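Local coordinates for protein amine Dehydrogenase (Pseudomonas putida, PDB 1JMX) that probably oxidises amines as part of a multi-chain quinohemoprotein dehydrogenase that carries heme c and a thioether-bridged quinone cofactor, at residues Arg262-Asp266 and Lys304-Lys308; Thr247-Ala251 and Tyr280-Lys286; Gly46-Met50 and Trp201-Ser205; Thr215-Phe219 and Ala229-Tyr233; Asn316-Val320 and Val329-Lys333. Residues are numbered along the deposited sequence.

Contact 1: Arg262-Asp266 and Lys304-Lys308; sequences RSPKD and KKGDK
The most unusual feature is G306, which sits at a positive phi (phi/psi 86/24) exactly where the two loops meet. A CB there would be jammed against its own backbone and would clash with P264. The two segments do not pair with each other as strands. K265 and G306 are the nearest residues, with CA atoms 5.2 Å apart. In 304-308, K304 and K305 have helical angles, G306 is left-handed and D307 returns to -86/-21. The carboxylate of D303, just before this segment, accepts from the backbone N-H groups of G306 and D307. In 262-266, S263 (chi1 t) makes an ST turn: K265 N donates to S263 OG at 3.2 Å. P264, with a C-gamma endo ring, puts CG 3.6 Å from G306 CA and 3.7 Å from K304 O. K265 is all-trans and runs past the glycine, with CB 3.4 Å from K305 O and CD 3.5 Å from G306 O. Its NZ forms a long salt bridge of 3.6 Å to D307 OD1, while K305 NZ holds D307 OD2 at 3.5 Å. No direct hydrogen bond joins the loops. One water, 2.7 Å from both S263 OG and G306 O, links them and donates to G306 O. Each loop connects the first and second strands of a four-stranded sheet, so this is packing between equivalent turns of adjacent blades of a beta-propeller.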
# COMPACT_ATOMS: atom_id res chain seq x y z
N ARG B 262 -6.65 -29.42 13.82
CA ARG B 262 -7.40 -30.65 13.82
C ARG B 262 -7.94 -30.83 15.22
O ARG B 262 -7.27 -30.51 16.21
CB ARG B 262 -6.53 -31.83 13.43
CG ARG B 262 -6.34 -31.91 11.96
CD ARG B 262 -6.11 -33.32 11.58
NE ARG B 262 -4.72 -33.70 11.76
CZ ARG B 262 -4.27 -34.94 11.55
NH1 ARG B 262 -5.12 -35.90 11.18
NH2 ARG B 262 -2.97 -35.18 11.59
N SER B 263 -9.18 -31.28 15.28
CA SER B 263 -9.86 -31.50 16.55
C SER B 263 -9.21 -32.67 17.25
O SER B 263 -8.90 -33.68 16.62
CB SER B 263 -11.33 -31.81 16.30
OG SER B 263 -12.00 -32.10 17.51
N PRO B 264 -8.88 -32.49 18.54
CA PRO B 264 -8.26 -33.57 19.33
C PRO B 264 -9.32 -34.67 19.62
O PRO B 264 -8.99 -35.81 19.96
CB PRO B 264 -7.81 -32.84 20.59
CG PRO B 264 -8.78 -31.72 20.72
CD PRO B 264 -8.90 -31.23 19.31
N LYS B 265 -10.59 -34.28 19.45
CA LYS B 265 -11.77 -35.12 19.65
C LYS B 265 -11.95 -36.01 18.42
O LYS B 265 -12.15 -37.22 18.53
CB LYS B 265 -12.96 -34.17 19.83
CG LYS B 265 -14.29 -34.79 20.23
CD LYS B 265 -15.24 -33.66 20.58
CE LYS B 265 -16.59 -34.14 21.07
NZ LYS B 265 -17.41 -32.95 21.50
N ASP B 266 -11.91 -35.40 17.24
CA ASP B 266 -12.01 -36.12 15.98
C ASP B 266 -10.97 -35.49 15.05
O ASP B 266 -11.15 -34.37 14.56
CB ASP B 266 -13.41 -36.05 15.36
CG ASP B 266 -13.54 -36.86 14.06
OD1 ASP B 266 -14.59 -36.76 13.41
OD2 ASP B 266 -12.60 -37.58 13.68
N LYS B 304 -8.39 -28.99 25.68
CA LYS B 304 -7.87 -30.36 25.74
C LYS B 304 -8.75 -31.44 25.13
O LYS B 304 -8.28 -32.26 24.34
CB LYS B 304 -7.49 -30.73 27.17
CG LYS B 304 -6.01 -31.08 27.34
CD LYS B 304 -5.09 -29.90 26.98
CE LYS B 304 -3.63 -30.26 27.18
NZ LYS B 304 -2.74 -29.13 26.83
N LYS B 305 -10.03 -31.45 25.50
CA LYS B 305 -10.96 -32.45 24.99
C LYS B 305 -11.52 -32.14 23.61
O LYS B 305 -11.94 -33.05 22.90
CB LYS B 305 -12.11 -32.68 25.99
CG LYS B 305 -11.71 -33.48 27.23
CD LYS B 305 -12.89 -33.62 28.19
CE LYS B 305 -14.10 -34.30 27.53
NZ LYS B 305 -15.33 -34.29 28.39
N GLY B 306 -11.47 -30.87 23.21
CA GLY B 306 -12.00 -30.50 21.92
C GLY B 306 -13.50 -30.21 21.99
O GLY B 306 -14.20 -30.37 20.99
N ASP B 307 -13.98 -29.85 23.18
CA ASP B 307 -15.38 -29.51 23.42
C ASP B 307 -15.63 -28.02 23.11
O ASP B 307 -16.78 -27.59 23.00
CB ASP B 307 -15.75 -29.72 24.90
CG ASP B 307 -15.52 -31.12 25.38
OD1 ASP B 307 -15.74 -32.09 24.62
OD2 ASP B 307 -15.13 -31.26 26.56
N LYS B 308 -14.56 -27.23 23.11
CA LYS B 308 -14.66 -25.81 22.81
C LYS B 308 -13.64 -25.43 21.77
O LYS B 308 -12.59 -26.05 21.65
CB LYS B 308 -14.38 -24.96 24.04
CG LYS B 308 -15.41 -25.04 25.12
CD LYS B 308 -14.97 -24.16 26.24
CE LYS B 308 -15.84 -24.33 27.44
NZ LYS B 308 -15.20 -23.68 28.59
O HOH W 1 -14.32 -31.16 18.46

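Contact 2: Thr247-Ala251 and Tyr280-Lys286; sequences TQEFA and YDLKQRK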
# COMPACT_ATOMS: atom_id res chain seq x y z
N THR B 247 1.64 -34.39 5.21
CA THR B 247 1.06 -33.33 4.40
C THR B 247 -0.14 -33.92 3.66
O THR B 247 -0.16 -35.11 3.36
CB THR B 247 2.02 -32.80 3.33
OG1 THR B 247 2.26 -33.82 2.36
CG2 THR B 247 3.34 -32.36 3.95
N GLN B 248 -1.13 -33.08 3.38
CA GLN B 248 -2.30 -33.53 2.65
C GLN B 248 -3.30 -32.41 2.39
O GLN B 248 -3.64 -31.65 3.30
CB GLN B 248 -2.99 -34.68 3.39
CG GLN B 248 -4.11 -34.30 4.34
CD GLN B 248 -5.30 -35.22 4.19
OE1 GLN B 248 -5.29 -36.35 4.69
NE2 GLN B 248 -6.31 -34.77 3.44
N GLU B 249 -3.74 -32.30 1.14
CA GLU B 249 -4.72 -31.28 0.76
C GLU B 249 -6.09 -31.74 1.26
O GLU B 249 -6.43 -32.92 1.16
CB GLU B 249 -4.73 -31.08 -0.75
CG GLU B 249 -3.43 -30.51 -1.30
CD GLU B 249 -2.29 -31.51 -1.27
OE1 GLU B 249 -2.52 -32.70 -1.59
OE2 GLU B 249 -1.16 -31.12 -0.94
N PHE B 250 -6.88 -30.81 1.81
CA PHE B 250 -8.19 -31.16 2.35
C PHE B 250 -9.39 -30.40 1.77
O PHE B 250 -10.50 -30.51 2.29
CB PHE B 250 -8.19 -31.01 3.88
CG PHE B 250 -7.91 -29.62 4.37
CD1 PHE B 250 -8.95 -28.72 4.61
CD2 PHE B 250 -6.61 -29.20 4.62
CE1 PHE B 250 -8.70 -27.44 5.08
CE2 PHE B 250 -6.34 -27.92 5.10
CZ PHE B 250 -7.39 -27.04 5.33
N ALA B 251 -9.17 -29.66 0.69
CA ALA B 251 -10.25 -28.89 0.08
C ALA B 251 -9.79 -27.97 -1.04
O ALA B 251 -8.65 -27.51 -1.06
CB ALA B 251 -10.94 -28.05 1.15
N TYR B 280 -13.96 -28.93 7.97
CA TYR B 280 -13.73 -29.85 6.86
C TYR B 280 -13.53 -31.30 7.25
O TYR B 280 -13.03 -31.61 8.33
CB TYR B 280 -12.50 -29.42 6.06
CG TYR B 280 -12.73 -28.21 5.21
CD1 TYR B 280 -12.63 -26.94 5.76
CD2 TYR B 280 -13.08 -28.34 3.88
CE1 TYR B 280 -12.87 -25.81 4.99
CE2 TYR B 280 -13.33 -27.22 3.10
CZ TYR B 280 -13.22 -25.96 3.66
OH TYR B 280 -13.50 -24.85 2.90
N ASP B 281 -13.85 -32.17 6.30
CA ASP B 281 -13.69 -33.60 6.47
C ASP B 281 -12.40 -33.89 5.70
O ASP B 281 -12.36 -33.73 4.49
CB ASP B 281 -14.86 -34.33 5.81
CG ASP B 281 -14.88 -35.81 6.11
OD1 ASP B 281 -13.87 -36.49 5.84
OD2 ASP B 281 -15.91 -36.28 6.62
N LEU B 282 -11.33 -34.24 6.42
CA LEU B 282 -10.04 -34.52 5.79
C LEU B 282 -10.09 -35.67 4.79
O LEU B 282 -9.56 -35.57 3.68
CB LEU B 282 -8.97 -34.86 6.84
CG LEU B 282 -8.12 -33.82 7.57
CD1 LEU B 282 -7.37 -32.94 6.59
CD2 LEU B 282 -9.00 -33.01 8.47
N LYS B 283 -10.67 -36.79 5.22
CA LYS B 283 -10.78 -37.98 4.39
C LYS B 283 -11.50 -37.66 3.08
O LYS B 283 -10.94 -37.83 1.98
CB LYS B 283 -11.53 -39.09 5.17
CG LYS B 283 -11.65 -40.43 4.44
CD LYS B 283 -12.48 -41.46 5.23
CE LYS B 283 -13.99 -41.44 4.89
NZ LYS B 283 -14.30 -42.04 3.54
N GLN B 284 -12.70 -37.10 3.21
CA GLN B 284 -13.53 -36.74 2.06
C GLN B 284 -13.13 -35.47 1.33
O GLN B 284 -13.64 -35.21 0.24
CB GLN B 284 -15.00 -36.66 2.46
CG GLN B 284 -15.56 -37.97 3.00
CD GLN B 284 -17.08 -38.00 3.00
OE1 GLN B 284 -17.71 -38.58 2.10
NE2 GLN B 284 -17.69 -37.38 4.02
N ARG B 285 -12.21 -34.69 1.90
CA ARG B 285 -11.77 -33.42 1.30
C ARG B 285 -12.99 -32.56 1.03
O ARG B 285 -13.05 -31.82 0.04
CB ARG B 285 -11.04 -33.69 -0.01
CG ARG B 285 -9.69 -34.39 0.09
CD ARG B 285 -9.04 -34.26 -1.26
NE ARG B 285 -7.72 -34.88 -1.37
CZ ARG B 285 -6.81 -34.51 -2.27
NH1 ARG B 285 -7.08 -33.53 -3.14
NH2 ARG B 285 -5.64 -35.15 -2.34
N LYS B 286 -13.95 -32.63 1.95
CA LYS B 286 -15.22 -31.94 1.83
C LYS B 286 -15.54 -31.00 2.99
O LYS B 286 -15.30 -31.33 4.16
CB LYS B 286 -16.33 -33.00 1.74
CG LYS B 286 -17.75 -32.47 1.66
CD LYS B 286 -18.76 -33.51 2.17
CE LYS B 286 -19.00 -33.38 3.69
NZ LYS B 286 -17.75 -33.51 4.52
O HOH W 2 -4.25 -33.28 -4.09
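A beta-hairpin turn with a G1 bulge packs here against the strand of a neighbouring sheet. The turn runs from D281 to K286, which are joined by D281 N to K286 O at 2.7 Å and K286 N to D281 O at 3.2 Å. R285 takes the left-handed bulge position (54/37). D281 OD1 accepts from Q284 N at 2.9 Å, an Asx motif. F250 carries the most buried surface. Its ring edge meets the face of Y280 in a T-shaped stack, with centroids 5.5 Å apart and planes at 71°. F250 CB also touches L282 CD1 at 3.4 Å. R285 CA lies 3.3 Å from F250 O, a CA-H...O contact. In the beta-propeller, the hairpin links the last two strands of one blade, and strand 245-250 is the outermost strand of the sheet before it. Polar contacts between the two are light. Q248 NE2 makes a weak hydrogen bond of 3.4 Å to L282 O. Water 2 donates to E249 OE1 at 3.1 Å and accepts from R285 NH2 at 2.9 Å. The stronger partners of E249 are Y214 and R189, and the hydroxyl of Y280 bonds to that of Y257.

Contact 3: Gly46-Met50 and Trp201-Ser205; sequences GTAMM and WPHQS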
# COMPACT_ATOMS: atom_id res chain seq x y z
N GLY B 46 4.02 -10.19 20.71
CA GLY B 46 3.32 -10.69 21.88
C GLY B 46 3.08 -12.19 21.79
O GLY B 46 2.31 -12.73 22.55
N THR B 47 3.75 -12.85 20.86
CA THR B 47 3.59 -14.28 20.66
C THR B 47 4.14 -15.06 21.85
O THR B 47 5.33 -14.94 22.18
CB THR B 47 4.31 -14.73 19.38
OG1 THR B 47 3.76 -14.03 18.26
CG2 THR B 47 4.15 -16.23 19.16
N ALA B 48 3.29 -15.88 22.47
CA ALA B 48 3.69 -16.66 23.64
C ALA B 48 3.57 -18.17 23.50
O ALA B 48 2.78 -18.68 22.70
CB ALA B 48 2.92 -16.20 24.87
N MET B 49 4.39 -18.86 24.28
CA MET B 49 4.41 -20.32 24.35
C MET B 49 4.73 -20.72 25.79
O MET B 49 5.59 -20.12 26.43
CB MET B 49 5.45 -20.93 23.42
CG MET B 49 5.07 -20.93 21.96
SD MET B 49 6.10 -22.05 20.99
CE MET B 49 7.39 -20.98 20.48
N MET B 50 4.00 -21.71 26.29
CA MET B 50 4.19 -22.21 27.65
C MET B 50 5.39 -23.13 27.76
O MET B 50 5.63 -23.96 26.88
CB MET B 50 2.94 -22.96 28.10
CG MET B 50 1.76 -22.06 28.38
SD MET B 50 2.20 -20.79 29.56
CE MET B 50 2.39 -21.75 31.05
N TRP B 201 1.61 -18.47 13.83
CA TRP B 201 0.95 -18.99 15.01
C TRP B 201 1.45 -20.39 15.41
O TRP B 201 1.02 -21.39 14.86
CB TRP B 201 -0.57 -18.99 14.79
CG TRP B 201 -1.11 -17.62 14.31
CD1 TRP B 201 -1.54 -16.59 15.10
CD2 TRP B 201 -1.25 -17.16 12.95
NE1 TRP B 201 -1.94 -15.53 14.33
CE2 TRP B 201 -1.77 -15.84 13.01
CE3 TRP B 201 -0.99 -17.73 11.70
CZ2 TRP B 201 -2.03 -15.09 11.86
CZ3 TRP B 201 -1.25 -16.97 10.55
CH2 TRP B 201 -1.77 -15.67 10.64
N PRO B 202 2.43 -20.45 16.34
CA PRO B 202 2.98 -21.73 16.81
C PRO B 202 2.03 -22.34 17.85
O PRO B 202 2.22 -22.17 19.06
CB PRO B 202 4.32 -21.30 17.43
CG PRO B 202 3.98 -19.97 18.03
CD PRO B 202 3.15 -19.31 16.94
N HIS B 203 0.99 -23.01 17.37
CA HIS B 203 0.00 -23.63 18.24
C HIS B 203 0.61 -24.73 19.11
O HIS B 203 1.38 -25.57 18.63
CB HIS B 203 -1.12 -24.30 17.43
CG HIS B 203 -1.67 -23.48 16.31
ND1 HIS B 203 -2.56 -22.45 16.50
CD2 HIS B 203 -1.51 -23.60 14.97
CE1 HIS B 203 -2.94 -21.98 15.33
NE2 HIS B 203 -2.32 -22.66 14.39
N GLN B 204 0.26 -24.71 20.39
CA GLN B 204 0.68 -25.74 21.32
C GLN B 204 -0.62 -26.51 21.53
O GLN B 204 -1.29 -26.38 22.56
CB GLN B 204 1.21 -25.13 22.62
CG GLN B 204 2.55 -24.42 22.44
CD GLN B 204 3.17 -23.99 23.76
OE1 GLN B 204 2.52 -23.37 24.60
NE2 GLN B 204 4.45 -24.31 23.94
N SER B 205 -1.01 -27.27 20.51
CA SER B 205 -2.26 -28.03 20.53
C SER B 205 -2.19 -29.37 21.26
O SER B 205 -1.11 -29.94 21.42
CB SER B 205 -2.75 -28.26 19.09
OG SER B 205 -1.87 -29.11 18.38
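Q204, P202 and M49 bury the most surface here. Q204 leads. Its side chain extends (chi1 m, chi2 t) so that the amide reaches the backbone of M50. M50 N donates to Q204 OE1 at 2.8 Å, and Q204 NE2 donates to M50 O at 3.2 Å. The primary amide thus uses both its donor and its acceptor on a single residue, much as a neighbouring strand would. This suits an edge strand: the backbone of M49 bonds to Y58 on one side, and the peptide groups of M50 are taken up by Q204. Q204 NE2 also lies 3.6 Å from M49 CB. P202 is the centre of an inverse gamma turn (phi/psi -80/82), closed by a weak H203 N to W201 O bond of 3.0 Å. The turn presents the proline ring to the strand. P202 CB packs on M49 SD at 4.1 Å, and P202 CG on T47 CG2 at 3.9 Å. L152 and T343 also touch the proline. W201 and H203 point the other way, toward strands 257-262 and 299-302. At its start the strand has a G1 bulge, where G46 and T47 both face L60. The centre of the contact lies about 4 Å from the centre of the chain. Here the loop leading into strand 209-218 meets the innermost strand, 47-50, of another blade near the middle of the beta-propeller.

Contact 4: Thr215-Phe219 and Ala229-Tyr233; sequences TIARF and ADLLY
Strands 215-218 and 230-233 run antiparallel, with axes 4.6 Å apart at closest and directions at 148°. A229 comes first, beside F219. Its CB packs on A217 CB at 3.7 Å and on the ring edge of F219 (CD2) at 4.0 Å. D230 forms a hydrogen-bonded pair with R218: D230 N to R218 O and R218 N to D230 O are both 2.8 Å. Its carboxylate (chi1 t) also makes a salt bridge, D230 OD2 to R218 NH1 at 3.0 Å. L231 is the non-hydrogen-bonded partner of A217. L232 (chi1 m, chi2 t) pairs with I216 through two 3.0 Å bonds, L232 N to I216 O and I216 N to L232 O. Its CD1 lies over the guanidinium face, 3.5 Å from R218 NH2. Y233 faces T215. T215 CG2 (chi1 p) sits 3.7 Å from the centroid of the Y233 ring, a CH-pi contact, while Y233 OH bonds to Y257 N. This is the far end of a propeller-blade hairpin. Strand 245-250 flanks strand 230-239, and the loop around S193 and D196 borders strand 209-218.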
# COMPACT_ATOMS: atom_id res chain seq x y z
N THR B 215 -1.12 -23.51 0.81
CA THR B 215 -1.95 -23.55 -0.39
C THR B 215 -1.02 -24.05 -1.48
O THR B 215 0.20 -23.89 -1.39
CB THR B 215 -2.53 -22.17 -0.80
OG1 THR B 215 -1.46 -21.26 -1.09
CG2 THR B 215 -3.41 -21.60 0.30
N ILE B 216 -1.59 -24.70 -2.49
CA ILE B 216 -0.78 -25.21 -3.58
C ILE B 216 -1.63 -25.27 -4.84
O ILE B 216 -2.84 -25.47 -4.77
CB ILE B 216 -0.19 -26.62 -3.26
CG1 ILE B 216 0.92 -26.96 -4.25
CG2 ILE B 216 -1.28 -27.69 -3.24
CD1 ILE B 216 1.65 -28.25 -3.96
N ALA B 217 -1.00 -25.02 -5.98
CA ALA B 217 -1.70 -25.05 -7.27
C ALA B 217 -1.51 -26.39 -7.95
O ALA B 217 -0.39 -26.87 -8.10
CB ALA B 217 -1.17 -23.94 -8.17
N ARG B 218 -2.61 -27.04 -8.32
CA ARG B 218 -2.51 -28.31 -9.00
C ARG B 218 -2.78 -28.04 -10.46
O ARG B 218 -3.91 -27.73 -10.85
CB ARG B 218 -3.50 -29.33 -8.48
CG ARG B 218 -3.30 -30.69 -9.14
CD ARG B 218 -4.59 -31.47 -9.33
NE ARG B 218 -5.20 -31.84 -8.06
CZ ARG B 218 -6.43 -31.48 -7.68
NH1 ARG B 218 -7.19 -30.72 -8.49
NH2 ARG B 218 -6.89 -31.84 -6.48
N PHE B 219 -1.73 -28.14 -11.27
CA PHE B 219 -1.82 -27.90 -12.71
C PHE B 219 -2.81 -28.83 -13.45
O PHE B 219 -3.38 -28.37 -14.47
CB PHE B 219 -0.44 -28.04 -13.33
CG PHE B 219 0.62 -27.22 -12.65
CD1 PHE B 219 1.90 -27.75 -12.46
CD2 PHE B 219 0.37 -25.91 -12.25
CE1 PHE B 219 2.91 -26.98 -11.88
CE2 PHE B 219 1.37 -25.14 -11.67
CZ PHE B 219 2.64 -25.67 -11.49
N ALA B 229 -4.60 -23.66 -13.20
CA ALA B 229 -4.12 -24.37 -12.03
C ALA B 229 -5.23 -24.31 -10.97
O ALA B 229 -5.86 -23.27 -10.78
CB ALA B 229 -2.85 -23.71 -11.51
N ASP B 230 -5.46 -25.44 -10.32
CA ASP B 230 -6.49 -25.57 -9.30
C ASP B 230 -5.96 -25.27 -7.89
O ASP B 230 -5.07 -25.97 -7.38
CB ASP B 230 -7.05 -26.99 -9.35
CG ASP B 230 -8.43 -27.11 -8.73
OD1 ASP B 230 -9.12 -26.07 -8.61
OD2 ASP B 230 -8.82 -28.25 -8.38
N LEU B 231 -6.53 -24.26 -7.24
CA LEU B 231 -6.10 -23.88 -5.90
C LEU B 231 -6.62 -24.79 -4.81
O LEU B 231 -7.82 -24.95 -4.65
CB LEU B 231 -6.48 -22.43 -5.60
CG LEU B 231 -5.51 -21.36 -6.12
CD1 LEU B 231 -5.99 -19.97 -5.69
CD2 LEU B 231 -4.10 -21.63 -5.56
N LEU B 232 -5.70 -25.34 -4.02
CA LEU B 232 -6.04 -26.25 -2.93
C LEU B 232 -5.44 -25.81 -1.60
O LEU B 232 -4.42 -25.11 -1.56
CB LEU B 232 -5.51 -27.65 -3.24
CG LEU B 232 -5.93 -28.33 -4.54
CD1 LEU B 232 -4.94 -29.40 -4.91
CD2 LEU B 232 -7.33 -28.91 -4.40
N TYR B 233 -6.09 -26.20 -0.50
CA TYR B 233 -5.57 -25.91 0.82
C TYR B 233 -5.04 -27.23 1.36
O TYR B 233 -5.61 -28.29 1.13
CB TYR B 233 -6.65 -25.38 1.76
CG TYR B 233 -6.43 -23.93 2.16
CD1 TYR B 233 -7.26 -22.93 1.68
CD2 TYR B 233 -5.36 -23.56 2.98
CE1 TYR B 233 -7.04 -21.60 1.99
CE2 TYR B 233 -5.13 -22.22 3.30
CZ TYR B 233 -5.97 -21.25 2.79
OH TYR B 233 -5.75 -19.92 3.06

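Contact 5: Asn316-Val320 and Val329-Lys333; sequences NDLAV and VKNIK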
# COMPACT_ATOMS: atom_id res chain seq x y z
N ASN B 316 -10.24 -7.32 20.78
CA ASN B 316 -10.07 -7.74 22.17
C ASN B 316 -11.04 -8.79 22.71
O ASN B 316 -11.20 -8.89 23.92
CB ASN B 316 -10.08 -6.52 23.09
CG ASN B 316 -11.40 -5.80 23.09
OD1 ASN B 316 -12.28 -6.10 22.29
ND2 ASN B 316 -11.55 -4.84 23.99
N ASP B 317 -11.68 -9.56 21.83
CA ASP B 317 -12.59 -10.59 22.32
C ASP B 317 -12.35 -11.99 21.76
O ASP B 317 -11.95 -12.16 20.60
CB ASP B 317 -14.06 -10.19 22.08
CG ASP B 317 -14.47 -10.22 20.61
OD1 ASP B 317 -14.19 -9.25 19.90
OD2 ASP B 317 -15.07 -11.22 20.17
N LEU B 318 -12.52 -12.99 22.62
CA LEU B 318 -12.40 -14.39 22.24
C LEU B 318 -13.82 -14.88 21.94
O LEU B 318 -14.74 -14.63 22.71
CB LEU B 318 -11.87 -15.26 23.38
CG LEU B 318 -10.47 -15.20 23.99
CD1 LEU B 318 -9.41 -15.31 22.91
CD2 LEU B 318 -10.33 -13.93 24.77
N ALA B 319 -14.00 -15.54 20.80
CA ALA B 319 -15.30 -16.10 20.49
C ALA B 319 -15.20 -17.55 20.94
O ALA B 319 -14.16 -18.18 20.75
CB ALA B 319 -15.58 -16.02 18.99
N VAL B 320 -16.21 -18.04 21.64
CA VAL B 320 -16.20 -19.43 22.09
C VAL B 320 -17.26 -20.16 21.27
O VAL B 320 -18.41 -19.75 21.24
CB VAL B 320 -16.53 -19.58 23.59
CG1 VAL B 320 -16.39 -21.04 24.01
CG2 VAL B 320 -15.61 -18.72 24.43
N VAL B 329 -21.08 -19.86 21.31
CA VAL B 329 -21.69 -20.02 22.62
C VAL B 329 -21.58 -18.71 23.39
O VAL B 329 -22.55 -18.28 24.02
CB VAL B 329 -21.01 -21.16 23.42
CG1 VAL B 329 -21.59 -21.25 24.83
CG2 VAL B 329 -21.18 -22.50 22.69
N LYS B 330 -20.41 -18.07 23.35
CA LYS B 330 -20.23 -16.80 24.05
C LYS B 330 -18.97 -16.07 23.63
O LYS B 330 -18.26 -16.52 22.74
CB LYS B 330 -20.25 -16.98 25.57
CG LYS B 330 -19.21 -17.92 26.13
CD LYS B 330 -19.34 -18.04 27.65
CE LYS B 330 -18.98 -16.72 28.34
NZ LYS B 330 -18.77 -16.88 29.83
N ASN B 331 -18.74 -14.91 24.24
CA ASN B 331 -17.57 -14.09 23.96
C ASN B 331 -16.92 -13.70 25.25
O ASN B 331 -17.60 -13.31 26.21
CB ASN B 331 -17.94 -12.80 23.21
CG ASN B 331 -18.38 -13.06 21.80
OD1 ASN B 331 -19.58 -13.11 21.52
ND2 ASN B 331 -17.42 -13.23 20.91
N ILE B 332 -15.59 -13.81 25.29
CA ILE B 332 -14.82 -13.42 26.45
C ILE B 332 -14.22 -12.07 26.06
O ILE B 332 -13.47 -11.98 25.09
CB ILE B 332 -13.67 -14.43 26.74
CG1 ILE B 332 -14.26 -15.81 27.06
CG2 ILE B 332 -12.79 -13.93 27.89
CD1 ILE B 332 -13.22 -16.89 27.19
N LYS B 333 -14.63 -11.02 26.77
CA LYS B 333 -14.11 -9.69 26.50
C LYS B 333 -12.85 -9.49 27.34
O LYS B 333 -12.89 -9.60 28.56
CB LYS B 333 -15.17 -8.63 26.84
CG LYS B 333 -14.73 -7.17 26.72
CD LYS B 333 -14.42 -6.76 25.29
CE LYS B 333 -15.66 -6.87 24.38
NZ LYS B 333 -15.36 -6.46 22.97
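K333 has the most telling conformation in this hairpin. Its chi angles run t, p, p, t, which bends the side chain toward the start of the partner strand. K333 NZ then donates to N316 OD1 at 3.2 Å. N316 has chi1 p, and its ND2 bonds to G336 O. D317 is also p, and its carboxylate goes to Y297 and H295; K333 NZ stays 4.3 Å from D317 OD1, beyond a salt bridge. N331 (chi1 m) lies beside A319, with N331 ND2 3.9 Å from A319 CB, and its OD1 bonds to K328. L318 (m, m), V320 (t) and I332 (m, t) share one face with K330, whose end leads away. L318 CB meets I332 CB at 3.9 Å, and V320 CG2 meets I332 CD1 at 4.1 Å. The backbone is antiparallel: L318 N to I332 O, I332 N to L318 O and V320 N to K330 O are all 2.8 Å. V329 and K330 both face V320 in a classic bulge, where V320 O takes V329 N at 2.7 Å and K330 N weakly at 3.4 Å. Strand 327-333 is an outermost strand of its four-stranded sheet within this chain. Strand 309-312 lies on the other side of strand 317-322, with Y310 against V320 and I332, and L318 reaches V16 of strand 12-18.

In the fold
The sheets follow one another along the chain as the blades of a beta-propeller, probably seven, and the C-terminal strand 345-348 pairs with strand 12-18 to close the ring. Contact 3 opens first and lies near the middle. Contact 4 follows, then contacts 2 and 1, whose segments alternate, and contact 5 is last. Contacts 2 and 4 share a sheet, and the centres of the two contacts are about 13 Å apart. Contacts 1 and 2 touch through R262 and L282, and K308 of contact 1 touches V320 of contact 5. Contacts 1 and 2 tie successive blades together, contacts 4 and 5 lie within single blades, and contact 3 joins distant parts near the centre.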